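Local coordinates for DNA repair protein RecO (Deinococcus radiodurans, PDB 1U5K) that is probably involved in DNA repair and in recombination by the RecF pathway, and binds a zinc ion, at residues V60-G63 / L68-V71; R16-P19 / I23-T26; S137-G142 / R196-S201. All coordinates share one frame; numbering follows the deposited sequence.

Along the chain the three contacts follow in series, contact 2 first, then contact 1, then contact 3. Contacts 1 and 2 both belong to the five-stranded sheet of the N-terminal OB domain: strands 55-61 and 5-17 are neighbours in it, the two centres lie 14 Å apart, and the nearest atoms are about 5 Å from each other without touching. Contact 3 joins helices 129-141 and 198-203 in the C-terminal part of RecO, across the chain's centre from the other two, with its own centre 34 Å from that of contact 1 and 32 Å from that of contact 2. Two of the contacts thus lie in hairpins of the OB-fold sheet; the third is a lysine-mediated packing between helical parts.

Contact 1: residues V60-G63 / L68-V71; sequences VYQG and LASV
Two backbone hydrogen bonds join Tyr61 to Ser70 as an antiparallel hydrogen-bonded pair. Tyr61 N gives to Ser70 O at 2.8 Å, in the carbonyl plane and nearly straight at 168°, while Ser70 N returns to Tyr61 O at 2.9 Å, tilted from the carbonyl plane of Tyr61. Each acceptor also meets a CA-H group: Val60 CA lies 3.2 Å from Ser70 O, and Ala69 CA 3.4 Å from Tyr61 O.

The apolar contacts centre on Val60, which faces Val71 as a non-hydrogen-bonded pair. With CG1 of Val60 anti to its carbonyl carbon (chi1 -76°), this methyl reaches Val71 CG2 at 4.2 Å, and CB of Val60 faces CB of Ala69 diagonally at 4.3 Å. On the other face the ring of Tyr61 extends outward from the pair and makes a cation-pi contact with Lys72.

Beyond the last bridge, the chain of Gln62 bends at chi2 (61°) and brings its amide back toward Ala69. Its OE1 stands 3.9 Å from Ala69 CB, and NE2 donates to Gly63 O at 3.2 Å, with the acceptor in the amide plane. Replacing Gln62 by alanine removes the amide, which is likely to leave Gly63 O without this donor and the methyl of Ala69 less covered. Strand 69-78 also bonds to Ile37 and strand 55-61 to Ala6, which places this beta hairpin end within the OB-fold sheet.

Contact 2: residues R16-P19 / I23-T26; sequences RVTP and IIVT
Arg16 and Ile24 face each other as an antiparallel hydrogen-bonded pair, with their CA atoms 5.0 Å apart. Arg16 N donates to Ile24 O at 2.8 Å with an N-H...O angle of 169°, and Ile24 N donates to Arg16 O, also at 2.8 Å. Both donors lie in the plane of the carbonyl they address. Arg16 O takes a second, weaker approach from Ile23 CA at 3.3 Å.

Side-chain contact is sparser. The CB atoms of Arg16 and Ile24 meet at 4.2 Å on their common face, whereas CG2 of Ile23 comes to 4.0 Å from Arg16 O from the face it shares with Val17. Past the last bridge, Thr18 turns toward the opposing strand, and its OG1 approaches the tip of Ile24, 3.8 Å from CD1. Ile24 reaches that far because CG1 is anti to the carbonyl carbon (chi1 -65°) and the chain then runs fully extended to CD1.

These bonds close the hairpin between strands 5-17 and 23-29, the first two strands of the OB-fold sheet, with three residues between the segments. Outside the pair, strand 32-38 holds strand 23-29 from its other edge: Ile23 bonds through its backbone to Ala38 and Val25 to Ala36, while Ile24 packs on Lys35 and Ile37.

The guanidinium of Arg16 turns away from Ile24. Bends at chi2 (68°) and chi3 carry it toward the second subunit, where NH2 forms a salt bridge with Glu87 of that chain, Arg88 of the same chain brings a like charge close to NE, and the side chain packs on its Pro127.

Contact 3: residues S137-G142 / R196-S201; sequences SYKLLG and RTVRAS
Lys139 of helix 129-141 faces Val198, the first residue of helix 198-203, across a CA-CA distance of 7.5 Å, and no backbone hydrogen bond links the two segments. The gap is bridged mainly by one long side chain. CG of Lys139 is anti to the backbone N (chi1 -164°), the chain bends at chi2 (85°), and from there it is extended to NZ. That path first takes the methylenes past Val198 CG1, which lies 3.8 Å from CG and 3.9 Å from CD, the two side chains crossing at about a right angle.

Beyond the valine, NZ donates to Arg196 O at 2.8 Å. The ammonium sits well above the carbonyl plane, 61° out of it, so the bond does not follow a lone pair. The same NZ also donates to Val194 O, so two backbone carbonyls of the chain leading into helix 198-203 share it. Arg196 sends its own guanidinium away from Lys139, to a salt bridge with Asp188. At the helix start, Thr197 is the N-cap, its OG1 accepting from Ala200 N at 3.1 Å. Leu115 of helix 110-125 packs on both Lys139 and Val198.

The charge of Lys139 is thus probably offset in part by the carbonyl oxygens of Arg196 and Val194, with no carboxylate across this contact, while its methylenes lie on Val198: a surface contact that combines hydrogen bonding to the main chain with apolar packing.

Contact 1: residues V60-G63 / L68-V71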
ATOM      1  N   VAL A  60       8.676   5.442  27.941  1.00 33.84           N
ATOM      2  CA  VAL A  60       8.124   4.150  27.559  1.00 34.89           C
ATOM      3  C   VAL A  60       8.578   3.048  28.503  1.00 34.90           C
ATOM      4  O   VAL A  60       9.710   3.051  28.994  1.00 35.42           O
ATOM      5  CB  VAL A  60       8.496   3.701  26.124  1.00 34.26           C
ATOM      6  CG1 VAL A  60       7.670   4.468  25.116  1.00 35.87           C
ATOM      7  CG2 VAL A  60       9.974   3.820  25.855  1.00 34.57           C
ATOM      8  N   TYR A  61       7.684   2.086  28.693  1.00 36.15           N
ATOM      9  CA  TYR A  61       7.942   0.922  29.535  1.00 37.04           C
ATOM     10  C   TYR A  61       7.954  -0.339  28.679  1.00 38.51           C
ATOM     11  O   TYR A  61       6.973  -0.621  28.000  1.00 38.28           O
ATOM     12  CB  TYR A  61       6.823   0.812  30.570  1.00 36.74           C
ATOM     13  CG  TYR A  61       6.829  -0.475  31.359  1.00 34.69           C
ATOM     14  CD1 TYR A  61       7.714  -0.643  32.422  1.00 36.45           C
ATOM     15  CD2 TYR A  61       5.927  -1.496  31.085  1.00 33.68           C
ATOM     16  CE1 TYR A  61       7.707  -1.811  33.184  1.00 32.66           C
ATOM     17  CE2 TYR A  61       5.924  -2.666  31.820  1.00 34.22           C
ATOM     18  CZ  TYR A  61       6.843  -2.831  32.857  1.00 36.05           C
ATOM     19  OH  TYR A  61       6.890  -3.974  33.630  1.00 32.39           O
ATOM     20  N   GLN A  62       9.049  -1.092  28.720  1.00 40.27           N
ATOM     21  CA  GLN A  62       9.108  -2.417  28.120  1.00 42.69           C
ATOM     22  C   GLN A  62       8.977  -3.488  29.206  1.00 44.73           C
ATOM     23  O   GLN A  62       9.905  -3.716  29.993  1.00 44.37           O
ATOM     24  CB  GLN A  62      10.417  -2.630  27.358  1.00 43.18           C
ATOM     25  CG  GLN A  62      10.530  -4.005  26.706  1.00 44.89           C
ATOM     26  CD  GLN A  62       9.430  -4.248  25.691  1.00 48.90           C
ATOM     27  OE1 GLN A  62       9.362  -3.534  24.694  1.00 53.94           O
ATOM     28  NE2 GLN A  62       8.547  -5.207  25.952  1.00 50.11           N
ATOM     29  N   GLY A  63       7.811  -4.122  29.216  1.00 46.72           N
ATOM     30  CA  GLY A  63       7.549  -5.294  30.027  1.00 48.91           C
ATOM     31  C   GLY A  63       8.565  -6.400  29.811  1.00 50.71           C
ATOM     32  O   GLY A  63       9.298  -6.408  28.820  1.00 50.24           O
ATOM     33  N   LEU A  68       5.410  -5.285  22.953  1.00 51.85           N
ATOM     34  CA  LEU A  68       5.273  -3.886  22.545  1.00 49.24           C
ATOM     35  C   LEU A  68       5.466  -2.923  23.718  1.00 46.59           C
ATOM     36  O   LEU A  68       4.789  -3.035  24.735  1.00 45.40           O
ATOM     37  CB  LEU A  68       3.903  -3.621  21.913  1.00 49.47           C
ATOM     38  CG  LEU A  68       3.860  -2.789  20.630  1.00 49.88           C
ATOM     39  CD1 LEU A  68       4.771  -3.398  19.568  1.00 51.53           C
ATOM     40  CD2 LEU A  68       2.442  -2.701  20.104  1.00 48.45           C
ATOM     41  N   ALA A  69       6.362  -1.954  23.571  1.00 43.73           N
ATOM     42  CA  ALA A  69       6.573  -0.938  24.594  1.00 41.69           C
ATOM     43  C   ALA A  69       5.311  -0.103  24.763  1.00 40.47           C
ATOM     44  O   ALA A  69       4.595   0.180  23.803  1.00 38.39           O
ATOM     45  CB  ALA A  69       7.754  -0.049  24.249  1.00 42.02           C
ATOM     46  N   SER A  70       5.049   0.286  26.005  1.00 38.03           N
ATOM     47  CA  SER A  70       3.839   1.015  26.333  1.00 38.43           C
ATOM     48  C   SER A  70       4.234   2.449  26.678  1.00 36.79           C
ATOM     49  O   SER A  70       5.267   2.660  27.297  1.00 35.91           O
ATOM     50  CB  SER A  70       3.091   0.269  27.444  1.00 38.46           C
ATOM     51  OG  SER A  70       3.021   1.066  28.607  1.00 43.52           O
ATOM     52  N   VAL A  71       3.455   3.429  26.227  1.00 35.77           N
ATOM     53  CA  VAL A  71       3.748   4.843  26.435  1.00 36.22           C
ATOM     54  C   VAL A  71       3.114   5.259  27.754  1.00 36.56           C
ATOM     55  O   VAL A  71       1.914   5.078  27.942  1.00 37.17           O
ATOM     56  CB  VAL A  71       3.166   5.760  25.330  1.00 36.00           C
ATOM     57  CG1 VAL A  71       3.412   7.226  25.657  1.00 37.07           C
ATOM     58  CG2 VAL A  71       3.750   5.430  23.977  1.00 34.44           C
TER

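Contact 2: residues R16-P19 / I23-T26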
ATOM      1  N   ARG A  16      -1.968   4.333  14.501  1.00 32.41           N
ATOM      2  CA  ARG A  16      -3.104   3.428  14.402  1.00 33.53           C
ATOM      3  C   ARG A  16      -3.995   3.584  15.631  1.00 34.76           C
ATOM      4  O   ARG A  16      -3.534   3.472  16.765  1.00 34.56           O
ATOM      5  CB  ARG A  16      -2.618   1.981  14.267  1.00 33.96           C
ATOM      6  CG  ARG A  16      -3.722   0.925  14.287  1.00 33.53           C
ATOM      7  CD  ARG A  16      -4.635   0.973  13.061  1.00 37.65           C
ATOM      8  NE  ARG A  16      -3.906   0.470  11.902  1.00 35.04           N
ATOM      9  CZ  ARG A  16      -3.755  -0.813  11.611  1.00 37.13           C
ATOM     10  NH1 ARG A  16      -4.330  -1.751  12.351  1.00 33.71           N
ATOM     11  NH2 ARG A  16      -3.046  -1.167  10.547  1.00 37.41           N
ATOM     12  N   VAL A  17      -5.266   3.885  15.395  1.00 36.22           N
ATOM     13  CA  VAL A  17      -6.306   3.855  16.407  1.00 37.95           C
ATOM     14  C   VAL A  17      -6.904   2.459  16.326  1.00 39.22           C
ATOM     15  O   VAL A  17      -7.475   2.027  15.329  1.00 39.38           O
ATOM     16  CB  VAL A  17      -7.425   4.861  16.143  1.00 38.87           C
ATOM     17  CG1 VAL A  17      -8.603   4.566  17.055  1.00 41.73           C
ATOM     18  CG2 VAL A  17      -6.941   6.296  16.334  1.00 40.01           C
ATOM     19  N   THR A  18      -6.782   1.755  17.438  1.00 39.43           N
ATOM     20  CA  THR A  18      -7.160   0.357  17.558  1.00 40.09           C
ATOM     21  C   THR A  18      -8.653   0.240  17.916  1.00 40.25           C
ATOM     22  O   THR A  18      -9.221   1.197  18.448  1.00 39.05           O
ATOM     23  CB  THR A  18      -6.196  -0.091  18.674  1.00 40.71           C
ATOM     24  OG1 THR A  18      -5.111  -0.860  18.132  1.00 41.98           O
ATOM     25  CG2 THR A  18      -6.864  -0.830  19.783  1.00 39.18           C
ATOM     26  N   PRO A  19      -9.318  -0.884  17.650  1.00 41.15           N
ATOM     27  CA  PRO A  19     -10.737  -1.001  18.022  1.00 41.95           C
ATOM     28  C   PRO A  19     -11.025  -0.733  19.504  1.00 42.66           C
ATOM     29  O   PRO A  19     -12.048  -0.117  19.820  1.00 43.56           O
ATOM     30  CB  PRO A  19     -11.134  -2.410  17.573  1.00 41.88           C
ATOM     31  CG  PRO A  19     -10.055  -2.861  16.651  1.00 42.52           C
ATOM     32  CD  PRO A  19      -8.802  -2.091  16.975  1.00 41.60           C
ATOM     33  N   ILE A  23      -3.769   3.705  21.012  1.00 33.94           N
ATOM     34  CA  ILE A  23      -3.057   4.362  19.919  1.00 33.27           C
ATOM     35  C   ILE A  23      -1.691   3.713  19.786  1.00 31.16           C
ATOM     36  O   ILE A  23      -0.932   3.704  20.744  1.00 30.59           O
ATOM     37  CB  ILE A  23      -2.894   5.870  20.145  1.00 33.89           C
ATOM     38  CG1 ILE A  23      -4.230   6.562  20.386  1.00 36.14           C
ATOM     39  CG2 ILE A  23      -2.190   6.503  18.954  1.00 36.04           C
ATOM     40  CD1 ILE A  23      -4.074   7.890  21.100  1.00 38.89           C
ATOM     41  N   ILE A  24      -1.426   3.092  18.645  1.00 29.73           N
ATOM     42  CA  ILE A  24      -0.159   2.447  18.353  1.00 29.97           C
ATOM     43  C   ILE A  24       0.607   3.373  17.407  1.00 29.72           C
ATOM     44  O   ILE A  24       0.127   3.747  16.336  1.00 28.09           O
ATOM     45  CB  ILE A  24      -0.378   1.082  17.692  1.00 29.78           C
ATOM     46  CG1 ILE A  24      -1.064   0.090  18.635  1.00 32.88           C
ATOM     47  CG2 ILE A  24       0.941   0.536  17.190  1.00 31.69           C
ATOM     48  CD1 ILE A  24      -1.302  -1.268  18.001  1.00 34.66           C
ATOM     49  N   VAL A  25       1.808   3.753  17.817  1.00 29.44           N
ATOM     50  CA  VAL A  25       2.603   4.674  17.024  1.00 29.52           C
ATOM     51  C   VAL A  25       3.943   4.079  16.677  1.00 28.45           C
ATOM     52  O   VAL A  25       4.519   3.296  17.426  1.00 28.37           O
ATOM     53  CB  VAL A  25       2.858   6.014  17.710  1.00 30.30           C
ATOM     54  CG1 VAL A  25       1.621   6.874  17.611  1.00 32.85           C
ATOM     55  CG2 VAL A  25       3.335   5.830  19.135  1.00 32.90           C
ATOM     56  N   THR A  26       4.412   4.445  15.491  1.00 27.49           N
ATOM     57  CA  THR A  26       5.798   4.212  15.155  1.00 26.45           C
ATOM     58  C   THR A  26       6.501   5.563  15.159  1.00 25.45           C
ATOM     59  O   THR A  26       5.986   6.545  14.631  1.00 25.24           O
ATOM     60  CB  THR A  26       5.881   3.503  13.819  1.00 26.73           C
ATOM     61  OG1 THR A  26       5.290   2.208  13.944  1.00 30.51           O
ATOM     62  CG2 THR A  26       7.324   3.202  13.455  1.00 28.05           C
TER

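Contact 3: residues S137-G142 / R196-S201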
ATOM      1  N   SER A 137      15.173  12.023  -0.125  1.00 22.86           N
ATOM      2  CA  SER A 137      15.048  10.593  -0.345  1.00 24.61           C
ATOM      3  C   SER A 137      16.325   9.980  -0.957  1.00 24.78           C
ATOM      4  O   SER A 137      16.843   8.962  -0.467  1.00 23.26           O
ATOM      5  CB  SER A 137      13.679  10.318  -0.998  1.00 25.15           C
ATOM      6  OG  SER A 137      13.787  10.571  -2.382  1.00 33.08           O
ATOM      7  N   TYR A 138      16.938  10.647  -1.934  1.00 23.64           N
ATOM      8  CA  TYR A 138      18.202  10.179  -2.501  1.00 23.50           C
ATOM      9  C   TYR A 138      19.350  10.264  -1.496  1.00 23.61           C
ATOM     10  O   TYR A 138      20.158   9.335  -1.362  1.00 23.90           O
ATOM     11  CB  TYR A 138      18.544  10.913  -3.803  1.00 23.23           C
ATOM     12  CG  TYR A 138      17.970  10.329  -5.061  1.00 21.09           C
ATOM     13  CD1 TYR A 138      16.662  10.595  -5.428  1.00 20.82           C
ATOM     14  CD2 TYR A 138      18.726   9.485  -5.889  1.00 23.93           C
ATOM     15  CE1 TYR A 138      16.136  10.039  -6.574  1.00 20.25           C
ATOM     16  CE2 TYR A 138      18.216   8.960  -7.064  1.00 24.01           C
ATOM     17  CZ  TYR A 138      16.905   9.236  -7.400  1.00 21.67           C
ATOM     18  OH  TYR A 138      16.324   8.751  -8.550  1.00 22.78           O
ATOM     19  N   LYS A 139      19.378  11.344  -0.727  1.00 23.27           N
ATOM     20  CA  LYS A 139      20.369  11.479   0.321  1.00 24.36           C
ATOM     21  C   LYS A 139      20.308  10.372   1.357  1.00 24.03           C
ATOM     22  O   LYS A 139      21.342   9.881   1.793  1.00 22.50           O
ATOM     23  CB  LYS A 139      20.299  12.840   1.017  1.00 24.80           C
ATOM     24  CG  LYS A 139      21.541  13.159   1.820  1.00 26.73           C
ATOM     25  CD  LYS A 139      22.678  13.772   1.011  1.00 28.47           C
ATOM     26  CE  LYS A 139      23.895  14.001   1.900  1.00 27.56           C
ATOM     27  NZ  LYS A 139      25.158  14.121   1.146  1.00 33.25           N
ATOM     28  N   LEU A 140      19.101   9.967   1.741  1.00 23.87           N
ATOM     29  CA  LEU A 140      18.956   8.894   2.711  1.00 23.09           C
ATOM     30  C   LEU A 140      19.499   7.567   2.180  1.00 22.94           C
ATOM     31  O   LEU A 140      19.872   6.716   2.970  1.00 22.31           O
ATOM     32  CB  LEU A 140      17.502   8.718   3.151  1.00 23.17           C
ATOM     33  CG  LEU A 140      16.914   9.794   4.055  1.00 23.89           C
ATOM     34  CD1 LEU A 140      15.386   9.922   3.991  1.00 26.55           C
ATOM     35  CD2 LEU A 140      17.403   9.628   5.480  1.00 28.04           C
ATOM     36  N   LEU A 141      19.530   7.345   0.870  1.00 23.34           N
ATOM     37  CA  LEU A 141      20.174   6.156   0.331  1.00 22.81           C
ATOM     38  C   LEU A 141      21.604   5.946   0.816  1.00 24.67           C
ATOM     39  O   LEU A 141      22.038   4.804   1.014  1.00 26.52           O
ATOM     40  CB  LEU A 141      20.164   6.154  -1.198  1.00 23.24           C
ATOM     41  CG  LEU A 141      18.833   6.325  -1.937  1.00 22.36           C
ATOM     42  CD1 LEU A 141      19.036   6.425  -3.444  1.00 23.62           C
ATOM     43  CD2 LEU A 141      17.973   5.134  -1.619  1.00 21.56           C
ATOM     44  N   GLY A 142      22.342   7.037   0.993  1.00 25.41           N
ATOM     45  CA  GLY A 142      23.697   6.976   1.506  1.00 26.74           C
ATOM     46  C   GLY A 142      23.841   6.527   2.945  1.00 27.60           C
ATOM     47  O   GLY A 142      24.947   6.184   3.356  1.00 27.71           O
ATOM     48  N   ARG A 196      26.507  15.063  -2.537  1.00 33.03           N
ATOM     49  CA  ARG A 196      26.281  16.496  -2.437  1.00 33.24           C
ATOM     50  C   ARG A 196      25.499  16.854  -1.184  1.00 32.55           C
ATOM     51  O   ARG A 196      24.576  16.131  -0.788  1.00 31.28           O
ATOM     52  CB  ARG A 196      25.417  16.936  -3.604  1.00 34.17           C
ATOM     53  CG  ARG A 196      25.911  18.138  -4.344  1.00 38.53           C
ATOM     54  CD  ARG A 196      25.195  18.254  -5.676  1.00 39.55           C
ATOM     55  NE  ARG A 196      26.165  18.201  -6.754  1.00 40.25           N
ATOM     56  CZ  ARG A 196      25.844  18.123  -8.029  1.00 37.27           C
ATOM     57  NH1 ARG A 196      24.573  18.049  -8.383  1.00 37.97           N
ATOM     58  NH2 ARG A 196      26.811  18.114  -8.932  1.00 38.76           N
ATOM     59  N   THR A 197      25.852  17.980  -0.576  1.00 30.69           N
ATOM     60  CA  THR A 197      25.059  18.472   0.542  1.00 30.39           C
ATOM     61  C   THR A 197      23.634  18.756   0.081  1.00 29.64           C
ATOM     62  O   THR A 197      23.390  19.108  -1.074  1.00 28.81           O
ATOM     63  CB  THR A 197      25.672  19.743   1.164  1.00 30.31           C
ATOM     64  OG1 THR A 197      25.634  20.787   0.189  1.00 31.62           O
ATOM     65  CG2 THR A 197      27.134  19.547   1.502  1.00 31.04           C
ATOM     66  N   VAL A 198      22.672  18.609   0.984  1.00 29.90           N
ATOM     67  CA  VAL A 198      21.297  18.919   0.623  1.00 30.43           C
ATOM     68  C   VAL A 198      21.108  20.412   0.330  1.00 30.20           C
ATOM     69  O   VAL A 198      20.361  20.817  -0.558  1.00 29.53           O
ATOM     70  CB  VAL A 198      20.270  18.333   1.625  1.00 31.47           C
ATOM     71  CG1 VAL A 198      20.481  16.836   1.816  1.00 32.67           C
ATOM     72  CG2 VAL A 198      20.299  19.014   2.969  1.00 32.05           C
ATOM     73  N   ARG A 199      21.837  21.260   1.044  1.00 30.97           N
ATOM     74  CA  ARG A 199      21.812  22.677   0.707  1.00 30.98           C
ATOM     75  C   ARG A 199      22.212  22.953  -0.737  1.00 30.40           C
ATOM     76  O   ARG A 199      21.474  23.588  -1.477  1.00 31.58           O
ATOM     77  CB  ARG A 199      22.726  23.443   1.652  1.00 32.74           C
ATOM     78  CG  ARG A 199      22.600  24.940   1.501  1.00 32.63           C
ATOM     79  CD  ARG A 199      23.054  25.560   2.785  1.00 35.96           C
ATOM     80  NE  ARG A 199      23.113  27.000   2.631  1.00 36.68           N
ATOM     81  CZ  ARG A 199      23.583  27.800   3.574  1.00 36.51           C
ATOM     82  NH1 ARG A 199      24.013  27.297   4.724  1.00 34.20           N
ATOM     83  NH2 ARG A 199      23.575  29.103   3.353  1.00 35.29           N
ATOM     84  N   ALA A 200      23.341  22.414  -1.174  1.00 30.84           N
ATOM     85  CA  ALA A 200      23.769  22.498  -2.566  1.00 31.02           C
ATOM     86  C   ALA A 200      22.723  21.998  -3.558  1.00 31.45           C
ATOM     87  O   ALA A 200      22.440  22.669  -4.549  1.00 32.52           O
ATOM     88  CB  ALA A 200      25.080  21.742  -2.753  1.00 31.67           C
ATOM     89  N   SER A 201      22.116  20.845  -3.300  1.00 30.89           N
ATOM     90  CA  SER A 201      21.079  20.318  -4.182  1.00 30.29           C
ATOM     91  C   SER A 201      19.805  21.154  -4.264  1.00 30.71           C
ATOM     92  O   SER A 201      19.211  21.263  -5.334  1.00 29.35           O
ATOM     93  CB  SER A 201      20.729  18.883  -3.781  1.00 30.71           C
ATOM     94  OG  SER A 201      21.777  18.010  -4.144  1.00 26.56           O
TER